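Local coordinates for Rbstp0775 protein (Geobacillus stearothermophilus, PDB 1RZ3) that is of unknown function but belongs to the phosphoribulokinase/uridine kinase family and may be an ATP-dependent kinase, possibly for uridine, at residues A[52-57]-A[126-131]; A[63-68]-A[106-111]; A[84-89]-A[135-140]. One frame throughout, in Å; residues are numbered along the deposited sequence.

Contact 1 of 3, residues A[52-57]-A[126-131]; sequences SVCVFH and DMIMIE
Ser52 O takes two backbone bonds at once, from Asp126 N at 2.8 Å and from Met127 N at 3.1 Å. From there strands 53-57 and 127-131 run parallel as neighbours in the five-stranded sheet of strand order 2-3-1-4-5, the core of a P-loop kinase fold; 53-57 is an outermost strand of it. Cys54 and Phe56 use both their N-H and C=O groups toward 127-131, and the shortest rung is Met129 N to Cys54 O, 2.7 Å. At the start of the pair the carboxylate of Asp126 answers the backbone: its OD2 accepts from Ser52 N at 2.8 Å on the anti lone pair, nearly straight at 173°, and a water links OD2 to Ser52 OG. One face of the sheet carries Cys54, Phe56, Ile128 and Ile130. Ile128 sets CG1 anti to the carbonyl carbon (chi1 -57°) and CG2 anti to the backbone N, which puts CG2 at the edge of the Phe56 ring, 3.8 Å from CD2; its CD1 lies 3.6 Å from Cys54 CB. On the other face, which helix 35-48 covers, Val53 CG1 packs on CB of Met129, a selenomethionine. Further along that face His57 ND1 donates to Glu131 OE2 over 2.6 Å, the oxygen lying in the imidazole plane while the carboxylate is turned 71° from it. OE2 uses its anti lone pair and is also bonded to Thr36 OG1, within a probable Walker A motif.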
loop_
_atom_site.group_PDB
_atom_site.type_symbol
_atom_site.label_atom_id
_atom_site.label_comp_id
_atom_site.label_asym_id
_atom_site.label_seq_id
_atom_site.Cartn_x
_atom_site.Cartn_y
_atom_site.Cartn_z
ATOM N N SER A 52 6.101 -17.971 0.840
ATOM C CA SER A 52 6.957 -17.023 1.548
ATOM C C SER A 52 6.513 -15.637 1.090
ATOM O O SER A 52 6.602 -15.319 -0.096
ATOM C CB SER A 52 8.429 -17.234 1.194
ATOM O OG SER A 52 8.930 -18.420 1.783
ATOM N N VAL A 53 6.043 -14.829 2.035
ATOM C CA VAL A 53 5.546 -13.486 1.735
ATOM C C VAL A 53 6.288 -12.382 2.491
ATOM O O VAL A 53 6.486 -12.474 3.705
ATOM C CB VAL A 53 4.040 -13.368 2.093
ATOM C CG1 VAL A 53 3.502 -11.996 1.679
ATOM C CG2 VAL A 53 3.251 -14.485 1.424
ATOM N N CYS A 54 6.691 -11.343 1.759
ATOM C CA CYS A 54 7.377 -10.179 2.327
ATOM C C CYS A 54 6.324 -9.062 2.290
ATOM O O CYS A 54 5.685 -8.845 1.261
ATOM C CB CYS A 54 8.591 -9.807 1.464
ATOM S SG CYS A 54 9.519 -8.363 2.037
ATOM N N VAL A 55 6.141 -8.357 3.403
ATOM C CA VAL A 55 5.122 -7.311 3.471
ATOM C C VAL A 55 5.669 -5.902 3.699
ATOM O O VAL A 55 6.572 -5.704 4.510
ATOM C CB VAL A 55 4.113 -7.608 4.609
ATOM C CG1 VAL A 55 2.982 -6.590 4.582
ATOM C CG2 VAL A 55 3.570 -9.034 4.484
ATOM N N PHE A 56 5.109 -4.933 2.975
ATOM C CA PHE A 56 5.487 -3.523 3.102
ATOM C C PHE A 56 4.222 -2.756 3.464
ATOM O O PHE A 56 3.134 -3.092 2.991
ATOM C CB PHE A 56 6.043 -2.980 1.779
ATOM C CG PHE A 56 7.434 -3.446 1.464
ATOM C CD1 PHE A 56 8.537 -2.801 2.010
ATOM C CD2 PHE A 56 7.639 -4.542 0.634
ATOM C CE1 PHE A 56 9.835 -3.241 1.729
ATOM C CE2 PHE A 56 8.928 -4.989 0.347
ATOM C CZ PHE A 56 10.027 -4.339 0.896
ATOM N N HIS A 57 4.368 -1.733 4.302
ATOM C CA HIS A 57 3.241 -0.911 4.734
ATOM C C HIS A 57 3.605 0.519 4.345
ATOM O O HIS A 57 4.525 1.099 4.915
ATOM C CB HIS A 57 3.072 -1.022 6.253
ATOM C CG HIS A 57 2.825 -2.419 6.733
ATOM N ND1 HIS A 57 1.577 -3.004 6.712
ATOM C CD2 HIS A 57 3.669 -3.352 7.236
ATOM C CE1 HIS A 57 1.662 -4.237 7.181
ATOM N NE2 HIS A 57 2.920 -4.472 7.506
ATOM N N ASP A 126 8.171 -15.586 -2.428
ATOM C CA ASP A 126 7.327 -16.042 -3.529
ATOM C C ASP A 126 6.425 -14.876 -3.925
ATOM O O ASP A 126 6.094 -14.690 -5.103
ATOM C CB ASP A 126 6.454 -17.218 -3.098
ATOM C CG ASP A 126 7.266 -18.441 -2.739
ATOM O OD1 ASP A 126 8.054 -18.902 -3.591
ATOM O OD2 ASP A 126 7.111 -18.940 -1.606
HETATM N N MSE A 127 6.034 -14.090 -2.925
HETATM C CA MSE A 127 5.162 -12.946 -3.151
HETATM C C MSE A 127 5.569 -11.765 -2.289
HETATM O O MSE A 127 6.077 -11.934 -1.183
HETATM C CB MSE A 127 3.709 -13.299 -2.809
HETATM C CG MSE A 127 3.185 -14.575 -3.438
HETATM SE SE MSE A 127 1.262 -14.797 -3.144
HETATM C CE MSE A 127 0.982 -16.360 -4.256
ATOM N N ILE A 128 5.330 -10.565 -2.809
ATOM C CA ILE A 128 5.621 -9.336 -2.092
ATOM C C ILE A 128 4.265 -8.667 -1.943
ATOM O O ILE A 128 3.556 -8.469 -2.933
ATOM C CB ILE A 128 6.539 -8.389 -2.904
ATOM C CG1 ILE A 128 7.843 -9.106 -3.279
ATOM C CG2 ILE A 128 6.811 -7.113 -2.095
ATOM C CD1 ILE A 128 8.594 -9.666 -2.101
HETATM N N MSE A 129 3.889 -8.331 -0.717
HETATM C CA MSE A 129 2.602 -7.690 -0.495
HETATM C C MSE A 129 2.778 -6.272 0.019
HETATM O O MSE A 129 3.487 -6.036 0.996
HETATM C CB MSE A 129 1.766 -8.495 0.494
HETATM C CG MSE A 129 0.348 -7.982 0.613
HETATM SE SE MSE A 129 -0.642 -9.010 1.879
HETATM C CE MSE A 129 -0.886 -10.620 0.838
ATOM N N ILE A 130 2.126 -5.332 -0.653
ATOM C CA ILE A 130 2.201 -3.923 -0.298
ATOM C C ILE A 130 0.801 -3.389 -0.015
ATOM O O ILE A 130 -0.106 -3.552 -0.833
ATOM C CB ILE A 130 2.830 -3.113 -1.458
ATOM C CG1 ILE A 130 4.209 -3.694 -1.793
ATOM C CG2 ILE A 130 2.930 -1.639 -1.083
ATOM C CD1 ILE A 130 4.868 -3.076 -3.001
ATOM N N GLU A 131 0.620 -2.767 1.149
ATOM C CA GLU A 131 -0.676 -2.201 1.504
ATOM C C GLU A 131 -0.516 -0.724 1.828
ATOM O O GLU A 131 0.479 -0.319 2.427
ATOM C CB GLU A 131 -1.286 -2.941 2.706
ATOM C CG GLU A 131 -0.507 -2.832 4.014
ATOM C CD GLU A 131 -0.928 -1.645 4.869
ATOM O OE1 GLU A 131 -1.800 -0.860 4.433
ATOM O OE2 GLU A 131 -0.383 -1.500 5.986
HETATM O O HOH W 1 8.899 -20.434 0.042
#

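Contact 2 of 3, residues A[63-68]-A[106-111]; sequences VERAKR and PFYDHE
Arg68 and Tyr108 meet tip to tip, with Arg68 NH2 donating to Tyr108 OH over 3.1 Å. The hydroxyl lies close to the guanidinium plane, and that plane stands almost upright on the phenol ring, 89° from it. Arg68 starts with CG between its own N and carbonyl carbon (chi1 58°) and then runs extended to NE. NE donates to Val63 O at 2.8 Å, again near the guanidinium plane, which leaves the flat group held at two places and limits its rotation. Val63 O does double duty: it also sits over one face of the Tyr108 ring, displaced toward the rim and 4.0 Å from CE1, with Glu64 CA beside the same carbon. Tyr108 belongs to strand 102-109, the first arm of an antiparallel hairpin whose second arm is 114-121; segment 63-68, which ends in a short, weakly bonded helix, thus packs by the hairpin's turn. In uridine-cytidine kinases a comparable hairpin borders the nucleoside pocket, and it may do so here. The main polar partner of Tyr108 OH is Asp113 OD1 in that turn, which also accepts from Arg65 N. Arg65 crosses the tyrosine at about a right angle. Its CG, anti to the carbonyl carbon (chi1 -65°), comes 3.5 Å from Tyr108 OH, and the chain continues extended beyond the hydroxyl as far as NE. Arg65 NH2 then donates to His110 O at 3.1 Å, a bent bond whose acceptor is tilted from the guanidinium plane. A water in that plane accepts from Arg65 NE over 2.6 Å and donates to His110 O, giving this carbonyl a second donor.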
loop_
_atom_site.group_PDB
_atom_site.type_symbol
_atom_site.label_atom_id
_atom_site.label_comp_id
_atom_site.label_asym_id
_atom_site.label_seq_id
_atom_site.Cartn_x
_atom_site.Cartn_y
_atom_site.Cartn_z
ATOM N N VAL A 63 7.091 11.097 4.506
ATOM C CA VAL A 63 8.070 12.111 4.867
ATOM C C VAL A 63 7.778 12.720 6.236
ATOM O O VAL A 63 6.723 12.487 6.817
ATOM C CB VAL A 63 8.101 13.240 3.818
ATOM C CG1 VAL A 63 8.461 12.666 2.455
ATOM C CG2 VAL A 63 6.741 13.936 3.760
ATOM N N GLU A 64 8.728 13.501 6.744
ATOM C CA GLU A 64 8.596 14.157 8.044
ATOM C C GLU A 64 7.446 15.170 8.036
ATOM O O GLU A 64 7.056 15.665 6.978
ATOM C CB GLU A 64 9.904 14.875 8.386
ATOM C CG GLU A 64 10.321 15.871 7.319
ATOM C CD GLU A 64 11.732 16.389 7.504
ATOM O OE1 GLU A 64 11.999 17.055 8.527
ATOM O OE2 GLU A 64 12.574 16.127 6.618
ATOM N N ARG A 65 6.920 15.478 9.219
ATOM C CA ARG A 65 5.814 16.430 9.353
ATOM C C ARG A 65 6.097 17.746 8.634
ATOM O O ARG A 65 5.249 18.270 7.913
ATOM C CB ARG A 65 5.540 16.727 10.830
ATOM C CG ARG A 65 5.046 15.542 11.640
ATOM C CD ARG A 65 4.952 15.890 13.122
ATOM N NE ARG A 65 4.631 14.720 13.935
ATOM C CZ ARG A 65 4.639 14.701 15.265
ATOM N NH1 ARG A 65 4.954 15.794 15.950
ATOM N NH2 ARG A 65 4.333 13.585 15.915
ATOM N N ALA A 66 7.298 18.274 8.838
ATOM C CA ALA A 66 7.699 19.535 8.230
ATOM C C ALA A 66 7.520 19.571 6.717
ATOM O O ALA A 66 7.412 20.649 6.131
ATOM C CB ALA A 66 9.149 19.840 8.590
ATOM N N LYS A 67 7.480 18.403 6.080
ATOM C CA LYS A 67 7.327 18.351 4.630
ATOM C C LYS A 67 5.909 18.061 4.145
ATOM O O LYS A 67 5.620 18.192 2.957
ATOM C CB LYS A 67 8.286 17.317 4.031
ATOM C CG LYS A 67 9.754 17.673 4.187
ATOM C CD LYS A 67 10.646 16.717 3.411
ATOM C CE LYS A 67 12.110 17.111 3.543
ATOM N NZ LYS A 67 13.004 16.230 2.741
ATOM N N ARG A 68 5.024 17.673 5.054
ATOM C CA ARG A 68 3.652 17.367 4.665
ATOM C C ARG A 68 2.610 18.155 5.457
ATOM O O ARG A 68 1.410 17.941 5.296
ATOM C CB ARG A 68 3.401 15.862 4.798
ATOM C CG ARG A 68 3.647 15.315 6.189
ATOM C CD ARG A 68 3.825 13.805 6.162
ATOM N NE ARG A 68 4.170 13.285 7.479
ATOM C CZ ARG A 68 3.289 13.063 8.445
ATOM N NH1 ARG A 68 2.004 13.307 8.236
ATOM N NH2 ARG A 68 3.694 12.610 9.623
ATOM N N PRO A 106 14.212 4.195 4.605
ATOM C CA PRO A 106 14.017 4.994 5.814
ATOM C C PRO A 106 12.614 4.682 6.323
ATOM O O PRO A 106 11.633 4.830 5.591
ATOM C CB PRO A 106 14.157 6.428 5.305
ATOM C CG PRO A 106 13.596 6.339 3.916
ATOM C CD PRO A 106 14.207 5.047 3.400
ATOM N N PHE A 107 12.520 4.205 7.556
ATOM C CA PHE A 107 11.228 3.885 8.142
ATOM C C PHE A 107 10.812 5.017 9.072
ATOM O O PHE A 107 11.559 5.397 9.972
ATOM C CB PHE A 107 11.308 2.555 8.895
ATOM C CG PHE A 107 11.176 1.348 7.999
ATOM C CD1 PHE A 107 9.962 0.681 7.888
ATOM C CD2 PHE A 107 12.258 0.899 7.249
ATOM C CE1 PHE A 107 9.820 -0.423 7.041
ATOM C CE2 PHE A 107 12.131 -0.200 6.399
ATOM C CZ PHE A 107 10.904 -0.864 6.297
ATOM N N TYR A 108 9.620 5.556 8.843
ATOM C CA TYR A 108 9.117 6.669 9.635
ATOM C C TYR A 108 8.524 6.297 10.990
ATOM O O TYR A 108 7.691 5.395 11.096
ATOM C CB TYR A 108 8.066 7.438 8.837
ATOM C CG TYR A 108 7.588 8.699 9.513
ATOM C CD1 TYR A 108 8.453 9.773 9.711
ATOM C CD2 TYR A 108 6.265 8.828 9.936
ATOM C CE1 TYR A 108 8.014 10.949 10.308
ATOM C CE2 TYR A 108 5.812 10.004 10.540
ATOM C CZ TYR A 108 6.695 11.058 10.720
ATOM O OH TYR A 108 6.262 12.230 11.294
ATOM N N ASP A 109 8.961 7.013 12.023
ATOM C CA ASP A 109 8.459 6.811 13.376
ATOM C C ASP A 109 7.510 7.978 13.621
ATOM O O ASP A 109 7.945 9.115 13.803
ATOM C CB ASP A 109 9.599 6.850 14.396
ATOM C CG ASP A 109 9.151 6.424 15.784
ATOM O OD1 ASP A 109 8.161 6.991 16.295
ATOM O OD2 ASP A 109 9.788 5.520 16.366
ATOM N N HIS A 110 6.214 7.685 13.604
ATOM C CA HIS A 110 5.168 8.687 13.792
ATOM C C HIS A 110 5.252 9.449 15.117
ATOM O O HIS A 110 4.963 10.646 15.170
ATOM C CB HIS A 110 3.799 8.014 13.667
ATOM C CG HIS A 110 3.602 7.289 12.371
ATOM N ND1 HIS A 110 3.418 7.941 11.171
ATOM C CD2 HIS A 110 3.596 5.965 12.081
ATOM C CE1 HIS A 110 3.308 7.053 10.199
ATOM N NE2 HIS A 110 3.414 5.846 10.724
ATOM N N GLU A 111 5.648 8.758 16.181
ATOM C CA GLU A 111 5.754 9.380 17.498
ATOM C C GLU A 111 6.884 10.401 17.599
ATOM O O GLU A 111 6.679 11.515 18.078
ATOM C CB GLU A 111 5.951 8.308 18.573
ATOM C CG GLU A 111 4.817 7.301 18.665
ATOM C CD GLU A 111 5.057 6.250 19.733
ATOM O OE1 GLU A 111 6.069 5.521 19.635
ATOM O OE2 GLU A 111 4.234 6.151 20.673
HETATM O O HOH W 2 3.489 12.496 13.179
#

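Contact 3 of 3, residues A[84-89]-A[135-140]; sequences WDVEWL and LQRKEW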
loop_
_atom_site.group_PDB
_atom_site.type_symbol
_atom_site.label_atom_id
_atom_site.label_comp_id
_atom_site.label_asym_id
_atom_site.label_seq_id
_atom_site.Cartn_x
_atom_site.Cartn_y
_atom_site.Cartn_z
ATOM N N TRP A 84 4.155 11.381 0.483
ATOM C CA TRP A 84 5.048 10.332 -0.008
ATOM C C TRP A 84 5.938 10.919 -1.094
ATOM O O TRP A 84 5.467 11.688 -1.933
ATOM C CB TRP A 84 4.259 9.170 -0.625
ATOM C CG TRP A 84 3.583 8.292 0.364
ATOM C CD1 TRP A 84 4.110 7.197 0.985
ATOM C CD2 TRP A 84 2.268 8.464 0.898
ATOM N NE1 TRP A 84 3.203 6.676 1.879
ATOM C CE2 TRP A 84 2.062 7.435 1.846
ATOM C CE3 TRP A 84 1.241 9.390 0.670
ATOM C CZ2 TRP A 84 0.872 7.306 2.566
ATOM C CZ3 TRP A 84 0.055 9.262 1.388
ATOM C CH2 TRP A 84 -0.118 8.229 2.323
ATOM N N ASP A 85 7.221 10.569 -1.071
ATOM C CA ASP A 85 8.146 11.028 -2.103
ATOM C C ASP A 85 7.936 9.973 -3.183
ATOM O O ASP A 85 8.674 8.983 -3.266
ATOM C CB ASP A 85 9.590 10.984 -1.600
ATOM C CG ASP A 85 10.559 11.607 -2.575
ATOM O OD1 ASP A 85 10.287 11.565 -3.793
ATOM O OD2 ASP A 85 11.604 12.123 -2.127
ATOM N N VAL A 86 6.899 10.181 -3.987
ATOM C CA VAL A 86 6.518 9.245 -5.035
ATOM C C VAL A 86 7.650 8.803 -5.955
ATOM O O VAL A 86 7.810 7.612 -6.213
ATOM C CB VAL A 86 5.370 9.832 -5.884
ATOM C CG1 VAL A 86 4.968 8.858 -6.976
ATOM C CG2 VAL A 86 4.182 10.147 -4.984
ATOM N N GLU A 87 8.434 9.756 -6.439
ATOM C CA GLU A 87 9.539 9.446 -7.343
ATOM C C GLU A 87 10.653 8.633 -6.681
ATOM O O GLU A 87 11.179 7.693 -7.278
ATOM C CB GLU A 87 10.099 10.750 -7.915
ATOM C CG GLU A 87 11.324 10.602 -8.786
ATOM C CD GLU A 87 11.813 11.956 -9.279
ATOM O OE1 GLU A 87 11.826 12.913 -8.472
ATOM O OE2 GLU A 87 12.183 12.063 -10.460
ATOM N N TRP A 88 11.021 8.989 -5.454
ATOM C CA TRP A 88 12.071 8.254 -4.754
ATOM C C TRP A 88 11.603 6.815 -4.519
ATOM O O TRP A 88 12.361 5.862 -4.735
ATOM C CB TRP A 88 12.397 8.918 -3.409
ATOM C CG TRP A 88 13.609 8.334 -2.731
ATOM C CD1 TRP A 88 14.912 8.703 -2.918
ATOM C CD2 TRP A 88 13.633 7.245 -1.799
ATOM N NE1 TRP A 88 15.745 7.910 -2.162
ATOM C CE2 TRP A 88 14.986 7.006 -1.466
ATOM C CE3 TRP A 88 12.640 6.442 -1.216
ATOM C CZ2 TRP A 88 15.373 6.001 -0.575
ATOM C CZ3 TRP A 88 13.027 5.441 -0.330
ATOM C CH2 TRP A 88 14.383 5.230 -0.018
ATOM N N LEU A 89 10.352 6.658 -4.088
ATOM C CA LEU A 89 9.808 5.323 -3.830
ATOM C C LEU A 89 9.718 4.505 -5.107
ATOM O O LEU A 89 9.922 3.287 -5.090
ATOM C CB LEU A 89 8.435 5.430 -3.164
ATOM C CG LEU A 89 8.541 5.906 -1.711
ATOM C CD1 LEU A 89 7.178 6.336 -1.208
ATOM C CD2 LEU A 89 9.131 4.786 -0.845
ATOM N N LEU A 135 -2.387 3.496 -3.716
ATOM C CA LEU A 135 -1.405 2.592 -4.315
ATOM C C LEU A 135 -1.416 2.576 -5.836
ATOM O O LEU A 135 -0.402 2.278 -6.465
ATOM C CB LEU A 135 -1.631 1.155 -3.846
ATOM C CG LEU A 135 -1.312 0.750 -2.409
ATOM C CD1 LEU A 135 -1.409 -0.780 -2.318
ATOM C CD2 LEU A 135 0.093 1.212 -2.024
ATOM N N GLN A 136 -2.569 2.877 -6.426
ATOM C CA GLN A 136 -2.691 2.836 -7.872
ATOM C C GLN A 136 -2.397 4.126 -8.617
ATOM O O GLN A 136 -2.912 4.351 -9.712
ATOM C CB GLN A 136 -4.070 2.289 -8.244
ATOM C CG GLN A 136 -4.252 0.857 -7.752
ATOM C CD GLN A 136 -5.601 0.282 -8.096
ATOM O OE1 GLN A 136 -6.598 0.520 -7.403
ATOM N NE2 GLN A 136 -5.648 -0.472 -9.179
ATOM N N ARG A 137 -1.562 4.981 -8.034
ATOM C CA ARG A 137 -1.201 6.195 -8.743
ATOM C C ARG A 137 -0.368 5.710 -9.941
ATOM O O ARG A 137 0.313 4.682 -9.861
ATOM C CB ARG A 137 -0.423 7.159 -7.837
ATOM C CG ARG A 137 0.742 6.576 -7.078
ATOM C CD ARG A 137 1.440 7.670 -6.253
ATOM N NE ARG A 137 0.868 7.893 -4.923
ATOM C CZ ARG A 137 0.443 9.072 -4.473
ATOM N NH1 ARG A 137 0.504 10.151 -5.247
ATOM N NH2 ARG A 137 -0.004 9.188 -3.231
ATOM N N LYS A 138 -0.450 6.437 -11.049
ATOM C CA LYS A 138 0.225 6.062 -12.291
ATOM C C LYS A 138 1.678 5.609 -12.208
ATOM O O LYS A 138 2.095 4.718 -12.947
ATOM C CB LYS A 138 0.117 7.206 -13.302
ATOM C CG LYS A 138 0.768 8.496 -12.850
ATOM C CD LYS A 138 0.604 9.591 -13.905
ATOM C CE LYS A 138 1.246 10.902 -13.457
ATOM N NZ LYS A 138 0.674 11.410 -12.173
ATOM N N GLU A 139 2.446 6.221 -11.316
ATOM C CA GLU A 139 3.855 5.887 -11.167
ATOM C C GLU A 139 4.129 4.484 -10.624
ATOM O O GLU A 139 5.116 3.844 -11.011
ATOM C CB GLU A 139 4.536 6.910 -10.247
ATOM C CG GLU A 139 4.561 8.355 -10.751
ATOM C CD GLU A 139 3.216 9.074 -10.674
ATOM O OE1 GLU A 139 2.327 8.653 -9.901
ATOM O OE2 GLU A 139 3.056 10.090 -11.384
ATOM N N TRP A 140 3.259 4.008 -9.733
ATOM C CA TRP A 140 3.441 2.703 -9.100
ATOM C C TRP A 140 2.701 1.528 -9.743
ATOM O O TRP A 140 3.167 0.388 -9.686
ATOM C CB TRP A 140 3.053 2.801 -7.621
ATOM C CG TRP A 140 3.800 3.874 -6.860
ATOM C CD1 TRP A 140 4.985 4.464 -7.211
ATOM C CD2 TRP A 140 3.444 4.423 -5.584
ATOM N NE1 TRP A 140 5.390 5.341 -6.231
ATOM C CE2 TRP A 140 4.463 5.336 -5.222
ATOM C CE3 TRP A 140 2.367 4.228 -4.710
ATOM C CZ2 TRP A 140 4.433 6.053 -4.024
ATOM C CZ3 TRP A 140 2.337 4.937 -3.517
ATOM C CH2 TRP A 140 3.364 5.840 -3.184
#
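The indole N-H of Trp140 points at a backbone carbonyl in the first turn of a helix: Trp140 NE1 donates to Val86 O, a weak bond at 3.3 Å but fairly straight (166°), with the oxygen near the indole plane. Val86 O also accepts from Thr90 OG1. The Val86 side chain fits among three residues of 135-140. Its CG1 lies 3.6 Å from Trp140 NE1 and 3.8 Å from Glu139 CG, while CG2 rests over one face of the Arg137 guanidinium, off toward the rim and 3.7 Å from NH1. Arg137 bends at chi3 (87°), which swings NE aside beyond CD, and CD itself sits over the centre of the Trp140 ring. The guanidinium goes on to Tyr80, with NH2 bonded to its carbonyl and a cation-pi contact to its ring. Leu89 CD1 closes on Trp140 CZ2 at 3.9 Å, and Trp84 CB lies at the indole edge. Asp85 caps the helix, its OD1 accepting from Trp88 N. The contact thus seats the loop between strands 127-132 and 146-150 against the start of helix 86-94, while Phe94, farther along that helix, stacks on Trp140.

How the contacts relate
Starting from the N terminus, strand 53-57 opens the widest of the three loops, closed by contact 1 at 126-131, where two strands of the parallel sheet pair. Nested inside it, contact 2 joins 63-68, just after that first strand, to the end of hairpin arm 102-109. Contact 3 begins at 84-89, within the loops of both, and ends at 135-140, past both, and so crosses each; it joins the start of helix 86-94 to the loop after strand 127-132. Contacts 3 and 1 meet where Leu135 CD1 packs on Ile130 O; contacts 3 and 2 meet where Trp88 packs on Pro106. Contacts 1 and 2 do not touch; their nearest atoms are about 5 Å apart, their centres about 22 Å.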